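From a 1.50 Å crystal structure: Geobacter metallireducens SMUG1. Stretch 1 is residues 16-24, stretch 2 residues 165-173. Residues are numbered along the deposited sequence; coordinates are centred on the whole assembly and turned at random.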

# COMPACT_ATOMS: atom_id res chain seq x y z
N ALA A 16 10.10 -9.03 -8.96
CA ALA A 16 10.63 -9.75 -10.16
C ALA A 16 9.68 -9.65 -11.35
O ALA A 16 10.08 -9.46 -12.56
CB ALA A 16 10.89 -11.18 -9.86
N ASP A 17 8.41 -9.87 -11.09
CA ASP A 17 7.41 -9.76 -12.11
C ASP A 17 7.39 -8.35 -12.66
O ASP A 17 7.28 -8.14 -13.89
CB ASP A 17 6.03 -10.12 -11.58
CG ASP A 17 5.86 -11.54 -11.37
OD1 ASP A 17 6.61 -12.28 -12.04
OD2 ASP A 17 4.94 -12.02 -10.67
N LEU A 18 7.46 -7.32 -11.80
CA LEU A 18 7.48 -5.94 -12.20
C LEU A 18 8.70 -5.52 -13.05
O LEU A 18 8.57 -4.64 -13.91
CB LEU A 18 7.27 -5.00 -10.99
CG LEU A 18 5.87 -5.26 -10.31
CD1 LEU A 18 5.82 -4.44 -9.03
CD2 LEU A 18 4.69 -4.96 -11.14
N ALA A 19 9.82 -6.13 -12.75
CA ALA A 19 11.08 -5.77 -13.37
C ALA A 19 11.13 -6.09 -14.85
O ALA A 19 11.97 -5.50 -15.52
CB ALA A 19 12.21 -6.54 -12.70
N GLY A 20 10.29 -7.03 -15.29
CA GLY A 20 10.16 -7.42 -16.67
C GLY A 20 9.24 -6.48 -17.46
O GLY A 20 9.27 -6.46 -18.68
N LEU A 21 8.46 -5.65 -16.78
CA LEU A 21 7.47 -4.79 -17.45
C LEU A 21 8.04 -3.50 -18.01
O LEU A 21 9.01 -2.93 -17.48
CB LEU A 21 6.35 -4.42 -16.46
CG LEU A 21 5.63 -5.56 -15.84
CD1 LEU A 21 4.61 -5.01 -14.86
CD2 LEU A 21 4.95 -6.44 -16.87
N SER A 22 7.42 -2.99 -19.07
CA SER A 22 7.84 -1.74 -19.64
C SER A 22 6.73 -0.75 -19.59
O SER A 22 5.56 -1.11 -19.77
CB SER A 22 8.29 -1.91 -21.12
OG SER A 22 9.43 -2.75 -21.15
N PHE A 23 7.10 0.51 -19.38
CA PHE A 23 6.17 1.61 -19.36
C PHE A 23 6.74 2.72 -20.24
O PHE A 23 7.94 2.93 -20.24
CB PHE A 23 5.91 2.12 -17.95
CG PHE A 23 5.45 1.03 -17.02
CD1 PHE A 23 4.09 0.76 -16.91
CD2 PHE A 23 6.38 0.27 -16.28
CE1 PHE A 23 3.64 -0.26 -16.10
CE2 PHE A 23 5.91 -0.72 -15.41
CZ PHE A 23 4.56 -1.00 -15.37
N SER A 24 5.87 3.42 -20.92
CA SER A 24 6.31 4.48 -21.83
C SER A 24 5.48 5.70 -21.63
O SER A 24 4.57 5.73 -20.80
CB SER A 24 6.27 4.01 -23.27
OG SER A 24 5.00 3.52 -23.61
N PRO A 165 -0.46 -5.99 -18.05
CA PRO A 165 0.52 -6.88 -17.44
C PRO A 165 0.87 -6.43 -15.99
O PRO A 165 1.17 -7.31 -15.18
CB PRO A 165 1.77 -6.81 -18.40
CG PRO A 165 1.42 -5.75 -19.32
CD PRO A 165 -0.01 -5.52 -19.38
N LEU A 166 0.71 -5.15 -15.75
CA LEU A 166 0.97 -4.59 -14.37
C LEU A 166 -0.09 -5.21 -13.47
O LEU A 166 0.20 -5.79 -12.40
CB LEU A 166 0.90 -3.09 -14.36
CG LEU A 166 0.89 -2.43 -12.96
CD1 LEU A 166 2.20 -2.66 -12.25
CD2 LEU A 166 0.53 -0.96 -13.06
N PHE A 167 -1.35 -5.14 -13.88
CA PHE A 167 -2.45 -5.64 -13.07
C PHE A 167 -2.38 -7.15 -12.93
O PHE A 167 -2.74 -7.72 -11.88
CB PHE A 167 -3.84 -5.19 -13.57
CG PHE A 167 -4.16 -3.69 -13.40
CD1 PHE A 167 -3.32 -2.83 -12.89
CD2 PHE A 167 -5.38 -3.23 -13.79
CE1 PHE A 167 -3.56 -1.48 -12.80
CE2 PHE A 167 -5.68 -1.89 -13.66
CZ PHE A 167 -4.79 -1.03 -13.16
N ALA A 168 -1.92 -7.86 -13.97
CA ALA A 168 -1.77 -9.29 -13.84
C ALA A 168 -0.79 -9.65 -12.72
O ALA A 168 -1.14 -10.55 -11.91
CB ALA A 168 -1.25 -9.95 -15.09
N ALA A 169 0.32 -8.94 -12.65
CA ALA A 169 1.34 -9.20 -11.63
C ALA A 169 0.78 -8.83 -10.18
O ALA A 169 0.96 -9.59 -9.24
CB ALA A 169 2.59 -8.43 -11.90
N CYS A 170 0.16 -7.64 -10.10
CA CYS A 170 -0.42 -7.18 -8.84
C CYS A 170 -1.55 -8.04 -8.36
O CYS A 170 -1.71 -8.38 -7.16
CB CYS A 170 -0.81 -5.71 -8.95
SG CYS A 170 0.61 -4.60 -9.19
N ASP A 171 -2.40 -8.52 -9.30
CA ASP A 171 -3.49 -9.45 -8.90
C ASP A 171 -2.96 -10.78 -8.30
O ASP A 171 -3.50 -11.29 -7.34
CB ASP A 171 -4.35 -9.82 -10.16
CG ASP A 171 -5.25 -8.72 -10.67
OD1 ASP A 171 -5.37 -7.62 -10.09
OD2 ASP A 171 -5.79 -8.95 -11.86
N LEU A 172 -1.90 -11.28 -8.96
CA LEU A 172 -1.31 -12.51 -8.48
C LEU A 172 -0.72 -12.33 -7.02
O LEU A 172 -0.97 -13.16 -6.14
CB LEU A 172 -0.18 -12.97 -9.40
CG LEU A 172 0.74 -14.11 -8.90
CD1 LEU A 172 -0.09 -15.34 -8.60
CD2 LEU A 172 1.80 -14.35 -9.96
N ALA A 173 -0.06 -11.17 -6.83
CA ALA A 173 0.53 -10.92 -5.49
C ALA A 173 -0.62 -10.80 -4.47
O ALA A 173 -0.49 -11.20 -3.33
CB ALA A 173 1.39 -9.67 -5.51
O HOH W 1 3.43 -11.10 -8.49

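Residues 16-24 pack against the helix 165-173 in Geobacter metallireducens SMUG1. The two stretches lie far apart in sequence, any touching pair being separated by at least 143 positions, and bury 320 Å² of surface, both sides summed. No direct hydrogen bond crosses between them; apolar side chains and one bridging water make the contact.

Among the apolar contacts, Leu166 is the hub on the helix and meets three residues of the first stretch. Leu166 CD1 lies 3.6 Å from Leu18 CD2 and 4.2 Å from Phe23 CZ, while Leu166 CA is 3.7 Å from Leu21 CD1, close enough that Leu21 packs on the helix backbone as well as on side chains. The CA-to-CB bond of Leu166 runs sideways to the first stretch, and its t, p rotamer places CD1 among these neighbours. Leu18 also starts sideways, but its m, t rotamer carries the end of the chain nearer, so that CD2 reaches both Leu166 and Ala169, the latter with 4.1 Å between Leu18 CD2 and Ala169 CB. Leu21 has the same m, t rotamer but points toward the helix from the outset. It straddles two consecutive residues: Leu21 CD2 sits 3.5 Å from Pro165 CB, and Leu21 CD1 lies 4.2 Å from Leu166 CB. The branched end of leucine suits this place, letting it touch both residues at once. Phe23, farther along the loop, likewise leaves its backbone sideways; the length of its side chain brings the ring tip to Leu166, whose CD1 approaches the ring obliquely.

The backbones come closest at Asp17 and Ala169, whose CA atoms are 6.1 Å apart. Both CA-to-CB bonds point toward the opposing stretch, and CB of Asp17 meets CB of Ala169 at 3.8 Å. The single methyl of Ala169 fills the narrow space here, buried beneath Asp17 and Leu18.

The polar contacts centre on Asp17, which sits where the apolar patch gives way to solvent: its CB packs on Ala169 while its carboxylate remains able to bind water. Water 1 donates to OD2 of Asp17 at 2.8 Å and to the carbonyl O of Ala169 at 3.0 Å, tying the acidic side chain to the helix backbone. Two acceptors could not bond to each other directly; the water supplies both protons. The same carboxylate skirts Leu172, with Asp17 OD2 4.0 Å from Leu172 CD2, a contact without polar character on the helix side.

The helix continues beyond both ends of residues 165-173, and its i to i+4 hydrogen bonds, such as Ala169 N to Pro165 O at 3.1 Å and Cys170 N to Leu166 O at 3.0 Å, run through the residues that make the contact. Pro165, whose N has no bond to the preceding turn, marks a kink and offers its ring to Leu21. In the first stretch, Leu21 N bonds to Leu18 O at 3.0 Å, linking the two leucines that pack on the helix.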